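Local structure of glycoside hydrolase 15-related protein (Kribbella flavida, 5Z3E) at residues D190-W196 against R204-T208; A72-D76 against Q149-M155; V111-L115 against D183-F188; I212-V217 against R240-L244; V264-P269 against A291-L296. The protein hydrolyses the alpha-1,6 linkage of isomaltose from its non-reducing end, releasing beta-D-glucose and D-glucose, in the breakdown of a starch-derived cyclic tetrasaccharide. The protein carries 1 engineered substitution. All blocks are in the same frame, centred on the assembly; numbering follows the deposited sequence.

Contact 1. Residues D190-W196 against R204-T208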
# COMPACT_ATOMS: atom_id res chain seq x y z
N ASP A 190 1.44 -13.53 11.64
CA ASP A 190 0.18 -14.13 12.00
C ASP A 190 -0.49 -13.44 13.18
O ASP A 190 -1.53 -13.92 13.66
CB ASP A 190 0.30 -15.61 12.27
CG ASP A 190 1.19 -15.93 13.42
OD1 ASP A 190 2.01 -15.11 13.83
OD2 ASP A 190 1.04 -17.11 13.93
N ARG A 191 0.03 -12.31 13.60
CA ARG A 191 -0.53 -11.55 14.70
C ARG A 191 -1.67 -10.66 14.23
O ARG A 191 -1.56 -10.01 13.20
CB ARG A 191 0.59 -10.65 15.25
CG ARG A 191 0.31 -9.96 16.49
CD ARG A 191 1.57 -9.21 16.91
NE ARG A 191 1.34 -8.40 18.05
CZ ARG A 191 1.98 -8.50 19.21
NH1 ARG A 191 2.89 -9.47 19.42
NH2 ARG A 191 1.72 -7.63 20.08
N PRO A 192 -2.77 -10.58 15.01
CA PRO A 192 -3.79 -9.56 14.76
C PRO A 192 -3.18 -8.16 14.75
O PRO A 192 -2.23 -7.88 15.50
CB PRO A 192 -4.77 -9.74 15.93
CG PRO A 192 -4.61 -11.20 16.35
CD PRO A 192 -3.13 -11.46 16.14
N CYS A 193 -3.72 -7.27 13.92
CA CYS A 193 -3.29 -5.90 13.97
C CYS A 193 -4.37 -5.03 13.34
O CYS A 193 -5.35 -5.54 12.77
CB CYS A 193 -1.93 -5.69 13.29
SG CYS A 193 -1.92 -5.91 11.49
N TYR A 194 -4.22 -3.71 13.43
CA TYR A 194 -5.15 -2.83 12.74
C TYR A 194 -4.97 -2.99 11.22
O TYR A 194 -3.86 -3.26 10.74
CB TYR A 194 -4.90 -1.36 13.11
CG TYR A 194 -5.16 -0.99 14.56
CD1 TYR A 194 -4.13 -1.07 15.51
CD2 TYR A 194 -6.37 -0.51 15.00
CE1 TYR A 194 -4.31 -0.69 16.83
CE2 TYR A 194 -6.54 -0.11 16.38
CZ TYR A 194 -5.48 -0.21 17.24
OH TYR A 194 -5.67 0.19 18.55
N ASP A 195 -6.06 -2.79 10.50
CA ASP A 195 -6.04 -2.85 9.05
C ASP A 195 -5.36 -1.61 8.46
O ASP A 195 -4.91 -0.72 9.19
CB ASP A 195 -7.43 -3.10 8.50
CG ASP A 195 -8.45 -2.01 8.77
OD1 ASP A 195 -8.06 -0.89 9.09
OD2 ASP A 195 -9.65 -2.34 8.59
N TRP A 196 -5.29 -1.54 7.13
CA TRP A 196 -4.67 -0.38 6.48
C TRP A 196 -5.32 0.91 6.94
O TRP A 196 -4.68 1.95 6.92
CB TRP A 196 -4.81 -0.39 4.97
CG TRP A 196 -4.09 -1.45 4.17
CD1 TRP A 196 -3.41 -2.60 4.60
CD2 TRP A 196 -4.05 -1.48 2.75
NE1 TRP A 196 -2.96 -3.29 3.49
CE2 TRP A 196 -3.35 -2.65 2.35
CE3 TRP A 196 -4.53 -0.62 1.77
CZ2 TRP A 196 -3.13 -2.97 1.00
CZ3 TRP A 196 -4.28 -0.93 0.43
CH2 TRP A 196 -3.62 -2.09 0.07
N ARG A 204 -7.40 -10.20 11.66
CA ARG A 204 -6.29 -10.45 10.74
C ARG A 204 -6.81 -10.17 9.35
O ARG A 204 -7.71 -10.85 8.84
CB ARG A 204 -5.76 -11.86 10.92
CG ARG A 204 -5.15 -12.03 12.31
CD ARG A 204 -4.43 -13.30 12.56
NE ARG A 204 -5.31 -14.45 12.58
CZ ARG A 204 -4.87 -15.68 12.70
NH1 ARG A 204 -3.56 -15.91 12.83
NH2 ARG A 204 -5.71 -16.70 12.68
N HIS A 205 -6.29 -9.10 8.78
CA HIS A 205 -6.86 -8.47 7.60
C HIS A 205 -6.23 -9.04 6.35
O HIS A 205 -5.01 -9.14 6.26
CB HIS A 205 -6.69 -6.96 7.70
CG HIS A 205 -7.32 -6.45 8.94
ND1 HIS A 205 -8.68 -6.29 9.04
CD2 HIS A 205 -6.75 -6.20 10.14
CE1 HIS A 205 -8.92 -5.91 10.28
NE2 HIS A 205 -7.78 -5.86 10.98
N VAL A 206 -7.04 -9.41 5.36
CA VAL A 206 -6.52 -10.11 4.20
C VAL A 206 -5.58 -9.22 3.37
O VAL A 206 -4.59 -9.75 2.86
CB VAL A 206 -7.68 -10.76 3.42
CG1 VAL A 206 -7.21 -11.35 2.10
CG2 VAL A 206 -8.31 -11.84 4.28
N SER A 207 -5.82 -7.92 3.28
CA SER A 207 -4.87 -7.09 2.55
C SER A 207 -3.58 -6.81 3.34
O SER A 207 -2.58 -6.41 2.73
CB SER A 207 -5.49 -5.80 2.05
OG SER A 207 -5.87 -4.99 3.15
N THR A 208 -3.60 -7.01 4.65
CA THR A 208 -2.37 -6.98 5.45
C THR A 208 -1.57 -8.26 5.26
O THR A 208 -0.38 -8.23 4.94
CB THR A 208 -2.68 -6.70 6.92
OG1 THR A 208 -3.30 -5.42 7.00
CG2 THR A 208 -1.42 -6.77 7.76
O HOH W 1 -2.09 -3.63 8.60
O HOH W 2 -5.66 -4.29 5.90

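Contact 2. Residues A72-D76 against Q149-M155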
# COMPACT_ATOMS: atom_id res chain seq x y z
N ALA A 72 5.66 10.12 7.77
CA ALA A 72 5.80 9.21 6.65
C ALA A 72 5.29 7.84 7.05
O ALA A 72 5.49 7.40 8.19
CB ALA A 72 7.24 9.11 6.23
N TRP A 73 4.67 7.16 6.09
CA TRP A 73 4.21 5.79 6.24
C TRP A 73 4.92 4.92 5.22
O TRP A 73 5.10 5.32 4.06
CB TRP A 73 2.72 5.68 5.95
CG TRP A 73 1.76 6.09 7.04
CD1 TRP A 73 0.95 5.23 7.71
CD2 TRP A 73 1.42 7.40 7.50
NE1 TRP A 73 0.13 5.89 8.56
CE2 TRP A 73 0.39 7.24 8.46
CE3 TRP A 73 1.84 8.70 7.19
CZ2 TRP A 73 -0.23 8.32 9.07
CZ3 TRP A 73 1.24 9.78 7.82
CH2 TRP A 73 0.21 9.58 8.75
N LEU A 74 5.28 3.70 5.61
CA LEU A 74 5.86 2.76 4.67
C LEU A 74 4.85 2.31 3.60
O LEU A 74 5.25 2.05 2.47
CB LEU A 74 6.46 1.55 5.37
CG LEU A 74 7.59 1.86 6.32
CD1 LEU A 74 8.18 0.57 6.84
CD2 LEU A 74 8.64 2.72 5.71
N ARG A 75 3.56 2.22 3.94
CA ARG A 75 2.53 1.86 2.96
C ARG A 75 2.47 2.92 1.86
O ARG A 75 2.74 2.65 0.69
CB ARG A 75 1.20 1.68 3.67
CG ARG A 75 -0.01 1.59 2.76
CD ARG A 75 -1.26 1.24 3.53
NE ARG A 75 -1.60 2.25 4.50
CZ ARG A 75 -1.50 2.12 5.83
NH1 ARG A 75 -1.75 3.17 6.58
NH2 ARG A 75 -1.20 0.96 6.37
N ASP A 76 2.14 4.15 2.25
CA ASP A 76 2.04 5.22 1.26
C ASP A 76 3.36 5.35 0.51
O ASP A 76 3.40 5.53 -0.70
CB ASP A 76 1.74 6.56 1.91
CG ASP A 76 0.41 6.63 2.63
OD1 ASP A 76 0.16 5.71 3.45
OD2 ASP A 76 -0.35 7.60 2.39
N GLN A 149 0.40 -1.90 12.99
CA GLN A 149 0.19 -2.42 11.64
C GLN A 149 1.45 -3.12 11.19
O GLN A 149 2.55 -2.58 11.41
CB GLN A 149 -0.08 -1.29 10.63
CG GLN A 149 -1.43 -0.60 10.81
CD GLN A 149 -1.64 0.57 9.84
OE1 GLN A 149 -0.69 1.18 9.38
NE2 GLN A 149 -2.87 0.88 9.52
N THR A 150 1.32 -4.24 10.48
CA THR A 150 2.48 -4.90 9.89
C THR A 150 2.56 -4.76 8.37
O THR A 150 3.56 -5.15 7.78
CB THR A 150 2.48 -6.37 10.29
OG1 THR A 150 1.20 -6.88 9.97
CG2 THR A 150 2.83 -6.54 11.77
N ASP A 151 1.52 -4.24 7.73
CA ASP A 151 1.48 -4.23 6.26
C ASP A 151 2.63 -3.46 5.64
O ASP A 151 3.15 -3.86 4.59
CB ASP A 151 0.15 -3.68 5.73
CG ASP A 151 -0.11 -2.27 6.13
OD1 ASP A 151 -0.31 -2.04 7.34
OD2 ASP A 151 -0.08 -1.39 5.24
N GLY A 152 3.00 -2.33 6.24
CA GLY A 152 3.96 -1.46 5.59
C GLY A 152 5.32 -2.09 5.40
O GLY A 152 6.02 -1.83 4.43
N TYR A 153 5.73 -2.94 6.35
CA TYR A 153 7.00 -3.62 6.24
C TYR A 153 6.99 -4.61 5.08
O TYR A 153 7.99 -4.76 4.38
CB TYR A 153 7.33 -4.32 7.60
CG TYR A 153 7.45 -3.29 8.71
CD1 TYR A 153 8.60 -2.51 8.84
CD2 TYR A 153 6.43 -3.04 9.60
CE1 TYR A 153 8.68 -1.50 9.77
CE2 TYR A 153 6.50 -2.03 10.53
CZ TYR A 153 7.63 -1.22 10.60
OH TYR A 153 7.76 -0.17 11.46
N GLY A 154 5.86 -5.29 4.87
CA GLY A 154 5.73 -6.17 3.72
C GLY A 154 5.76 -5.41 2.41
O GLY A 154 6.41 -5.81 1.44
N MET A 155 5.04 -4.29 2.36
CA MET A 155 5.05 -3.46 1.16
C MET A 155 6.44 -2.98 0.84
O MET A 155 6.83 -2.94 -0.33
CB MET A 155 4.09 -2.29 1.31
CG MET A 155 2.67 -2.72 1.55
SD MET A 155 1.56 -1.39 1.18
CE MET A 155 0.00 -2.03 1.78

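Contact 3. Residues V111-L115 against D183-F188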
# COMPACT_ATOMS: atom_id res chain seq x y z
N VAL A 111 14.13 -5.03 17.20
CA VAL A 111 13.61 -6.27 16.63
C VAL A 111 14.26 -7.48 17.29
O VAL A 111 13.57 -8.43 17.65
CB VAL A 111 13.75 -6.28 15.11
CG1 VAL A 111 13.48 -7.63 14.52
CG2 VAL A 111 12.83 -5.22 14.52
N ASP A 112 15.58 -7.46 17.48
CA ASP A 112 16.23 -8.58 18.15
C ASP A 112 15.63 -8.79 19.54
O ASP A 112 15.43 -9.94 19.96
CB ASP A 112 17.73 -8.36 18.24
CG ASP A 112 18.42 -8.50 16.88
OD1 ASP A 112 17.81 -9.04 15.95
OD2 ASP A 112 19.59 -8.08 16.80
N ASP A 113 15.36 -7.72 20.26
CA ASP A 113 14.78 -7.84 21.59
C ASP A 113 13.35 -8.39 21.53
O ASP A 113 12.97 -9.19 22.41
CB ASP A 113 14.79 -6.49 22.29
CG ASP A 113 16.17 -6.02 22.71
OD1 ASP A 113 17.13 -6.81 22.65
OD2 ASP A 113 16.28 -4.82 23.06
N LEU A 114 12.55 -7.99 20.56
CA LEU A 114 11.20 -8.53 20.42
C LEU A 114 11.26 -10.02 20.16
O LEU A 114 10.50 -10.79 20.73
CB LEU A 114 10.45 -7.83 19.29
CG LEU A 114 10.09 -6.36 19.54
CD1 LEU A 114 9.56 -5.75 18.24
CD2 LEU A 114 9.05 -6.16 20.63
N LEU A 115 12.19 -10.44 19.29
CA LEU A 115 12.31 -11.84 18.95
C LEU A 115 12.79 -12.66 20.14
O LEU A 115 12.34 -13.76 20.39
CB LEU A 115 13.24 -12.04 17.76
CG LEU A 115 12.57 -11.82 16.35
CD1 LEU A 115 11.52 -10.83 16.13
CD2 LEU A 115 13.76 -11.71 15.35
N ASP A 183 13.12 -10.44 9.36
CA ASP A 183 13.09 -11.09 10.67
C ASP A 183 11.81 -10.72 11.42
O ASP A 183 11.20 -11.56 12.09
CB ASP A 183 14.31 -10.70 11.49
CG ASP A 183 15.60 -11.39 11.06
OD1 ASP A 183 15.55 -12.41 10.35
OD2 ASP A 183 16.67 -10.92 11.53
N TYR A 184 11.43 -9.45 11.36
CA TYR A 184 10.22 -8.97 12.03
C TYR A 184 8.98 -9.68 11.47
O TYR A 184 8.14 -10.17 12.25
CB TYR A 184 10.15 -7.47 11.84
CG TYR A 184 9.01 -6.78 12.57
CD1 TYR A 184 8.98 -6.70 13.95
CD2 TYR A 184 7.99 -6.14 11.88
CE1 TYR A 184 7.98 -6.02 14.62
CE2 TYR A 184 6.99 -5.44 12.52
CZ TYR A 184 6.99 -5.37 13.90
OH TYR A 184 6.07 -4.66 14.61
N LEU A 185 8.84 -9.72 10.15
CA LEU A 185 7.66 -10.32 9.56
C LEU A 185 7.59 -11.81 9.75
O LEU A 185 6.50 -12.36 9.94
CB LEU A 185 7.58 -9.96 8.08
CG LEU A 185 7.30 -8.49 7.79
CD1 LEU A 185 7.37 -8.24 6.31
CD2 LEU A 185 5.97 -8.06 8.37
N LEU A 186 8.72 -12.51 9.72
CA LEU A 186 8.69 -13.95 9.94
C LEU A 186 8.15 -14.26 11.34
O LEU A 186 7.50 -15.27 11.55
CB LEU A 186 10.06 -14.59 9.73
CG LEU A 186 10.57 -14.59 8.30
CD1 LEU A 186 11.99 -15.13 8.29
CD2 LEU A 186 9.70 -15.41 7.37
N ALA A 187 8.45 -13.39 12.31
CA ALA A 187 7.97 -13.58 13.67
C ALA A 187 6.52 -13.19 13.87
O ALA A 187 5.85 -13.80 14.71
CB ALA A 187 8.84 -12.79 14.62
N PHE A 188 6.04 -12.17 13.17
CA PHE A 188 4.79 -11.52 13.54
C PHE A 188 3.72 -11.51 12.45
O PHE A 188 2.68 -10.87 12.62
CB PHE A 188 5.07 -10.11 14.07
CG PHE A 188 5.91 -10.11 15.30
CD1 PHE A 188 5.47 -10.72 16.45
CD2 PHE A 188 7.16 -9.51 15.33
CE1 PHE A 188 6.22 -10.74 17.58
CE2 PHE A 188 7.93 -9.53 16.46
CZ PHE A 188 7.47 -10.14 17.58

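Contact 4. Residues I212-V217 against R240-L244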
# COMPACT_ATOMS: atom_id res chain seq x y z
N ILE A 212 2.17 -8.66 3.39
CA ILE A 212 3.28 -9.44 3.93
C ILE A 212 3.69 -10.52 2.95
O ILE A 212 4.87 -10.71 2.67
CB ILE A 212 2.91 -9.99 5.32
CG1 ILE A 212 2.63 -8.85 6.30
CG2 ILE A 212 4.01 -10.92 5.81
CD1 ILE A 212 2.10 -9.31 7.64
N HIS A 213 2.71 -11.26 2.43
CA HIS A 213 2.97 -12.27 1.42
C HIS A 213 3.75 -11.71 0.26
O HIS A 213 4.72 -12.31 -0.21
CB HIS A 213 1.63 -12.85 0.95
CG HIS A 213 1.75 -13.85 -0.15
ND1 HIS A 213 1.82 -13.53 -1.48
CD2 HIS A 213 1.81 -15.20 -0.11
CE1 HIS A 213 1.91 -14.66 -2.19
NE2 HIS A 213 1.91 -15.69 -1.38
N GLY A 214 3.31 -10.57 -0.28
CA GLY A 214 3.99 -10.00 -1.42
C GLY A 214 5.45 -9.69 -1.13
O GLY A 214 6.33 -9.95 -1.97
N GLY A 215 5.73 -9.12 0.04
CA GLY A 215 7.10 -8.85 0.40
C GLY A 215 7.94 -10.10 0.57
O GLY A 215 9.10 -10.15 0.14
N LEU A 216 7.39 -11.11 1.24
CA LEU A 216 8.10 -12.36 1.47
C LEU A 216 8.38 -13.10 0.18
O LEU A 216 9.47 -13.64 -0.01
CB LEU A 216 7.35 -13.22 2.47
CG LEU A 216 7.27 -12.68 3.89
CD1 LEU A 216 6.48 -13.65 4.76
CD2 LEU A 216 8.63 -12.39 4.50
N VAL A 217 7.40 -13.17 -0.73
CA VAL A 217 7.65 -13.82 -2.01
C VAL A 217 8.68 -13.02 -2.80
O VAL A 217 9.53 -13.62 -3.47
CB VAL A 217 6.34 -14.05 -2.79
CG1 VAL A 217 6.61 -14.53 -4.20
CG2 VAL A 217 5.46 -15.04 -2.05
N ARG A 240 2.22 -20.46 4.33
CA ARG A 240 1.37 -20.46 5.52
C ARG A 240 0.33 -19.35 5.46
O ARG A 240 -0.82 -19.56 5.87
CB ARG A 240 2.23 -20.30 6.78
CG ARG A 240 3.16 -21.47 7.05
CD ARG A 240 3.94 -21.34 8.34
NE ARG A 240 4.76 -22.53 8.52
CZ ARG A 240 6.10 -22.67 8.54
NH1 ARG A 240 6.91 -21.65 8.16
NH2 ARG A 240 6.66 -23.90 8.70
N ILE A 241 0.70 -18.18 4.96
CA ILE A 241 -0.25 -17.10 4.78
C ILE A 241 -1.36 -17.54 3.82
O ILE A 241 -2.55 -17.34 4.09
CB ILE A 241 0.44 -15.82 4.28
CG1 ILE A 241 1.35 -15.25 5.37
CG2 ILE A 241 -0.61 -14.81 3.85
CD1 ILE A 241 2.27 -14.14 4.90
N ARG A 242 -0.96 -18.11 2.69
CA ARG A 242 -1.96 -18.56 1.73
C ARG A 242 -2.87 -19.63 2.32
O ARG A 242 -4.08 -19.63 2.04
CB ARG A 242 -1.32 -19.03 0.43
CG ARG A 242 -0.56 -17.94 -0.29
CD ARG A 242 -0.14 -18.33 -1.70
NE ARG A 242 0.69 -19.54 -1.72
CZ ARG A 242 2.01 -19.59 -1.69
NH1 ARG A 242 2.74 -18.49 -1.70
NH2 ARG A 242 2.63 -20.77 -1.62
N SER A 243 -2.34 -20.52 3.14
CA SER A 243 -3.17 -21.52 3.80
C SER A 243 -4.23 -20.86 4.68
O SER A 243 -5.38 -21.29 4.71
CB SER A 243 -2.34 -22.44 4.68
OG SER A 243 -1.46 -23.25 3.93
N LEU A 244 -3.84 -19.85 5.43
CA LEU A 244 -4.75 -19.16 6.31
C LEU A 244 -5.85 -18.45 5.51
O LEU A 244 -7.04 -18.50 5.87
CB LEU A 244 -3.95 -18.22 7.16
CG LEU A 244 -4.63 -17.57 8.28
CD1 LEU A 244 -5.30 -18.57 9.23
CD2 LEU A 244 -3.58 -16.75 9.09

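Contact 5. Residues V264-P269 against A291-L296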
# COMPACT_ATOMS: atom_id res chain seq x y z
N VAL A 264 -16.38 -7.55 1.69
CA VAL A 264 -15.16 -7.13 1.02
C VAL A 264 -14.68 -5.78 1.51
O VAL A 264 -15.37 -5.04 2.19
CB VAL A 264 -15.29 -7.17 -0.52
CG1 VAL A 264 -15.51 -8.58 -1.00
CG2 VAL A 264 -16.34 -6.22 -1.07
N ASP A 265 -13.44 -5.46 1.16
CA ASP A 265 -12.79 -4.17 1.40
C ASP A 265 -12.16 -3.77 0.08
O ASP A 265 -11.68 -4.62 -0.68
CB ASP A 265 -11.75 -4.30 2.52
CG ASP A 265 -11.12 -2.99 2.94
OD1 ASP A 265 -10.18 -2.53 2.23
OD2 ASP A 265 -11.54 -2.42 3.97
N GLY A 266 -12.10 -2.46 -0.19
CA GLY A 266 -11.55 -1.99 -1.43
C GLY A 266 -10.06 -2.24 -1.61
O GLY A 266 -9.55 -2.17 -2.72
N SER A 267 -9.35 -2.55 -0.52
CA SER A 267 -7.94 -2.91 -0.61
C SER A 267 -7.71 -4.31 -1.16
O SER A 267 -6.58 -4.65 -1.53
CB SER A 267 -7.27 -2.79 0.76
OG SER A 267 -7.80 -3.72 1.69
N LEU A 268 -8.73 -5.15 -1.18
CA LEU A 268 -8.52 -6.56 -1.50
C LEU A 268 -7.89 -6.85 -2.87
O LEU A 268 -7.15 -7.83 -2.98
CB LEU A 268 -9.80 -7.37 -1.34
CG LEU A 268 -10.25 -7.57 0.10
CD1 LEU A 268 -11.57 -8.30 0.11
CD2 LEU A 268 -9.21 -8.35 0.90
N PRO A 269 -8.15 -6.05 -3.92
CA PRO A 269 -7.49 -6.38 -5.19
C PRO A 269 -5.96 -6.38 -5.08
O PRO A 269 -5.31 -7.03 -5.90
CB PRO A 269 -8.03 -5.31 -6.14
CG PRO A 269 -9.41 -5.00 -5.58
CD PRO A 269 -9.15 -4.99 -4.08
N ALA A 291 -16.72 -8.52 -6.88
CA ALA A 291 -17.36 -8.18 -5.60
C ALA A 291 -17.03 -6.77 -5.18
O ALA A 291 -17.88 -6.02 -4.70
CB ALA A 291 -16.96 -9.18 -4.55
N VAL A 292 -15.76 -6.37 -5.33
CA VAL A 292 -15.39 -5.00 -5.03
C VAL A 292 -16.14 -4.04 -5.94
O VAL A 292 -16.66 -3.00 -5.51
CB VAL A 292 -13.86 -4.83 -5.12
CG1 VAL A 292 -13.47 -3.36 -5.05
CG2 VAL A 292 -13.18 -5.62 -4.01
N ALA A 293 -16.21 -4.37 -7.24
CA ALA A 293 -16.91 -3.49 -8.17
C ALA A 293 -18.37 -3.33 -7.77
O ALA A 293 -18.90 -2.22 -7.72
CB ALA A 293 -16.77 -4.03 -9.57
N LYS A 294 -19.03 -4.45 -7.48
CA LYS A 294 -20.44 -4.40 -7.15
C LYS A 294 -20.71 -3.71 -5.83
O LYS A 294 -21.65 -2.90 -5.70
CB LYS A 294 -21.01 -5.83 -7.10
CG LYS A 294 -22.48 -5.87 -6.78
CD LYS A 294 -23.07 -7.22 -6.94
CE LYS A 294 -24.63 -7.03 -6.91
NZ LYS A 294 -25.27 -8.23 -6.35
N ASP A 295 -19.92 -4.01 -4.80
CA ASP A 295 -20.22 -3.55 -3.46
C ASP A 295 -19.67 -2.18 -3.14
O ASP A 295 -20.20 -1.50 -2.28
CB ASP A 295 -19.73 -4.54 -2.42
CG ASP A 295 -20.44 -5.88 -2.48
OD1 ASP A 295 -21.38 -6.05 -3.26
OD2 ASP A 295 -20.01 -6.79 -1.75
N LEU A 296 -18.58 -1.79 -3.82
CA LEU A 296 -17.81 -0.63 -3.39
C LEU A 296 -17.51 0.39 -4.48
O LEU A 296 -17.10 1.50 -4.15
CB LEU A 296 -16.51 -1.05 -2.72
CG LEU A 296 -16.69 -1.86 -1.43
CD1 LEU A 296 -15.32 -2.41 -1.00
CD2 LEU A 296 -17.32 -1.03 -0.29
O HOH W 3 -19.13 -6.67 0.81

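Contact 1. Residues D190-W196 against R204-T208
T208 OG1 is gripped by two waters that tie it to the backbone of Y194 and W196. T208 OG1 donates to water 1 at 2.7 Å, which in turn donates to Y194 O, and accepts from water 2 at 2.8 Å, which also takes the backbone N-H of W196. The loop held this way leads from helix 175-188 into helix 206-220 of the (alpha/alpha)6 barrel of family 15, and it carries D195, the predicted proton acceptor. Beside water 1 C193 SG rests on the methyl T208 CG2 at 3.9 Å. D195 lies across H205: its CB stands 3.4 Å from the ring centroid and only 9° off the normal, a CH-pi contact over the middle of the face. With D195 CG lodged between the backbone N and the carbonyl carbon (chi1 65°), the carboxylate projects past the imidazole, and OD1 takes the backbone N-H of E199. H205 NE2 bonds to H200 O, which probably helps fix the ring's rotation. At the far end R204 lays its CG against P192 CA, and the chain then bends so that NH1 reaches D190 O at 3.0 Å, in the carbonyl plane and on a lone pair. The indole of W196 lies over the start of helix 206-220, with S207 OG above one face, offset toward the rim; that hydroxyl also bonds to S267 OG. At the indole edge W196 NE1 makes a weak hydrogen bond to S207 O, 3.2 Å long and bent to 138°.

Contact 2. Residues A72-D76 against Q149-M155
R75 and D151 form the charged part of this contact, a salt bridge in which R75 NH2 lies 2.8 Å from D151 OD2. The nitrogen meets the syn lone pair, and guanidinium and carboxylate are nearly coplanar, their planes 13° apart. The second hydrogen of R75 NH2 serves a neutral acceptor, Q149 OE1 at 3.1 Å, in the conformer of Q149 described. That bond is straight at the hydrogen (164°), yet the amide stands almost upright to the guanidinium, and the donor lies well above its carbonyl plane, not on a lone pair. Q149 NE2 meanwhile bonds to D195 O, and R75 NH1 bonds to a glycerol, probably from the crystallisation liquor, that D76 OD1 also holds.

Packing contacts fill the rest of the interface. R75 CG, set anti to its N (chi1 168°), touches M155 SD at 3.7 Å in one of the two methionine conformers. L74 CD1 comes obliquely to the ring of Y153, 3.6 Å from CE1, while L74 CB sits 3.5 Å from G152 O. The backbones come closest where R75 faces G152, with 4.5 Å between their CA atoms; a CB on this glycine would press against L74 CB.

Helices 74-87 and 151-167 thus meet at their N-terminal turns, close to the catalytic residues of the (alpha/alpha)6 barrel. Both hydrogens of R75 NH2 are engaged in the guanidinium plane, which fixes the group's rotation in a buried setting, and the arginine's charge, together with the helix start, probably favours an ionised D151.

Contact 3. Residues V111-L115 against D183-F188
L115 is the main bump on helix 108-119, and its two methyls straddle the surface of helix 175-188. L115 CD1 drops into the hollow between A187 and F188, 3.6 Å from A187 CB and 3.8 Å from F188 CE2. L115 CD2 turns the other way, onto D183 CB at 4.0 Å, one helical turn before A187. An alanine at this position removes both methyls and would probably leave a gap between D183 and A187, and F188 CE2 without its closest neighbour across the contact.

L114 meets the same end of F188: its CB lies at the ring edge, 4.1 Å from F188 CZ, so the far end of the phenyl group abuts both leucines. L114 CD1 reaches the edge of Y184, 4.0 Å from CE1. Y184 has its CG anti to the backbone N (chi1 -175°), which sends the phenol past V111 and L114, roughly across the axis of segment 111-115; V111 CG2 comes obliquely against Y184 CD1 at 4.2 Å. The hydroxyl extends further, to L130 N, and the ring meets Y153 edge-to-face.

Toward the more open side the apolar packing gives way to charge: D183 OD2 and D112 OD1 both form salt bridges with R108 NH2, which would offset the proximity of two like-charged carboxylates.

Segments 111-115 and 183-188 run in the same sense, 24° apart, their axes 10.2 Å from each other at closest approach. That angle is consistent with ridges-into-grooves packing, by which helix 108-119 lies on helix 175-188 in the mainly helical (alpha/alpha)6 fold of family 15.

Contact 4. Residues I212-V217 against R240-L244
H213 NE2 accepts a hydrogen bond from R242 NH1 at 2.9 Å, nearly straight (161°) and close to the plane of each group. Each partner lies at the other's edge, although the two planes stand almost at a right angle. R242 folds back at chi3 to get there, and its CD lies 3.4 Å from H213 NE2. A leucine in its place would probably leave H213 NE2 without its donor. Next to this pair I241 CD1 rests against helix 206-220, 3.8 Å from I212 CG2 and 4.2 Å from L216 CD1. I241 CG2 lies 4.2 Å from H213 CB.

Segments 212-217 and 240-244, on helices 206-220 and 231-248, run roughly antiparallel, 153° between their directions and 10.7 Å between axes, as neighbouring helices of the (alpha/alpha)6 barrel.

H213 CG is anti to its backbone N, which carries the imidazole across to helix 231-248, and V217 CG2, one turn on, covers one face of the ring near its rim. On the opposite ring nitrogen, ND1 bonds to F275 O. Further out, W189 touches I241, and A238 packs on both H213 and V217.

Contact 5. Residues V264-P269 against A291-L296
A type I beta turn from D265 to L268, in a loop beside the active site, lies against the last turns of helix 283-296, with V264 and V292 covering most of the contact. V264 spreads its two methyls over the helix: CG1 meets A291 CB at 3.9 Å, and CG2, between the backbone N and the carbonyl carbon, sits 3.9 Å from L296 CD1. V264 and L296 overlap flank to flank, running in opposing senses. L296 CD1 goes on to cover the peptide link between D265 and G266, 3.3 Å from G266 N. V292 CG2 meets P269 CD at 4.1 Å, where the loop enters its 3-10 turn.

In this (alpha/alpha)6 barrel enzyme the loop follows strand 254-255 and brings D265 near D195, the predicted proton acceptor. An Asx turn overlaps the beta turn: D265 OD1 takes the N-H of S267, and D265 OD1 also accepts from S267 OG at 2.7 Å, from above the carboxylate plane. D265 OD2 pairs with K257 NZ and W197 NE1.

On the more exposed side D295 passes beside V264 CG2 at about a right angle. There water 3 joins the two segments, donating to D295 OD2 (2.7 Å) and accepting from the backbone N of V264 (3.0 Å).

How the contacts relate
Contact 2 lies deepest, its centre about 7 Å from that of the chain, and holds the buried salt bridge. Contact 3 is the furthest out, about 21 Å between the same centres, and packs by shape with its charges at the border. Contacts 1 and 4 share helix 206-220: its start is tied to the active-site loop by waters and rings, whereas further along it mixes aliphatic packing with one histidine–arginine bond. Contact 1 connects to contact 2 through D195 O and Q149 NE2, and to contact 5 through S207 OG and S267 OG. Contact 5, like contact 3, meets through apolar groups, but its turn lies near the catalytic loop.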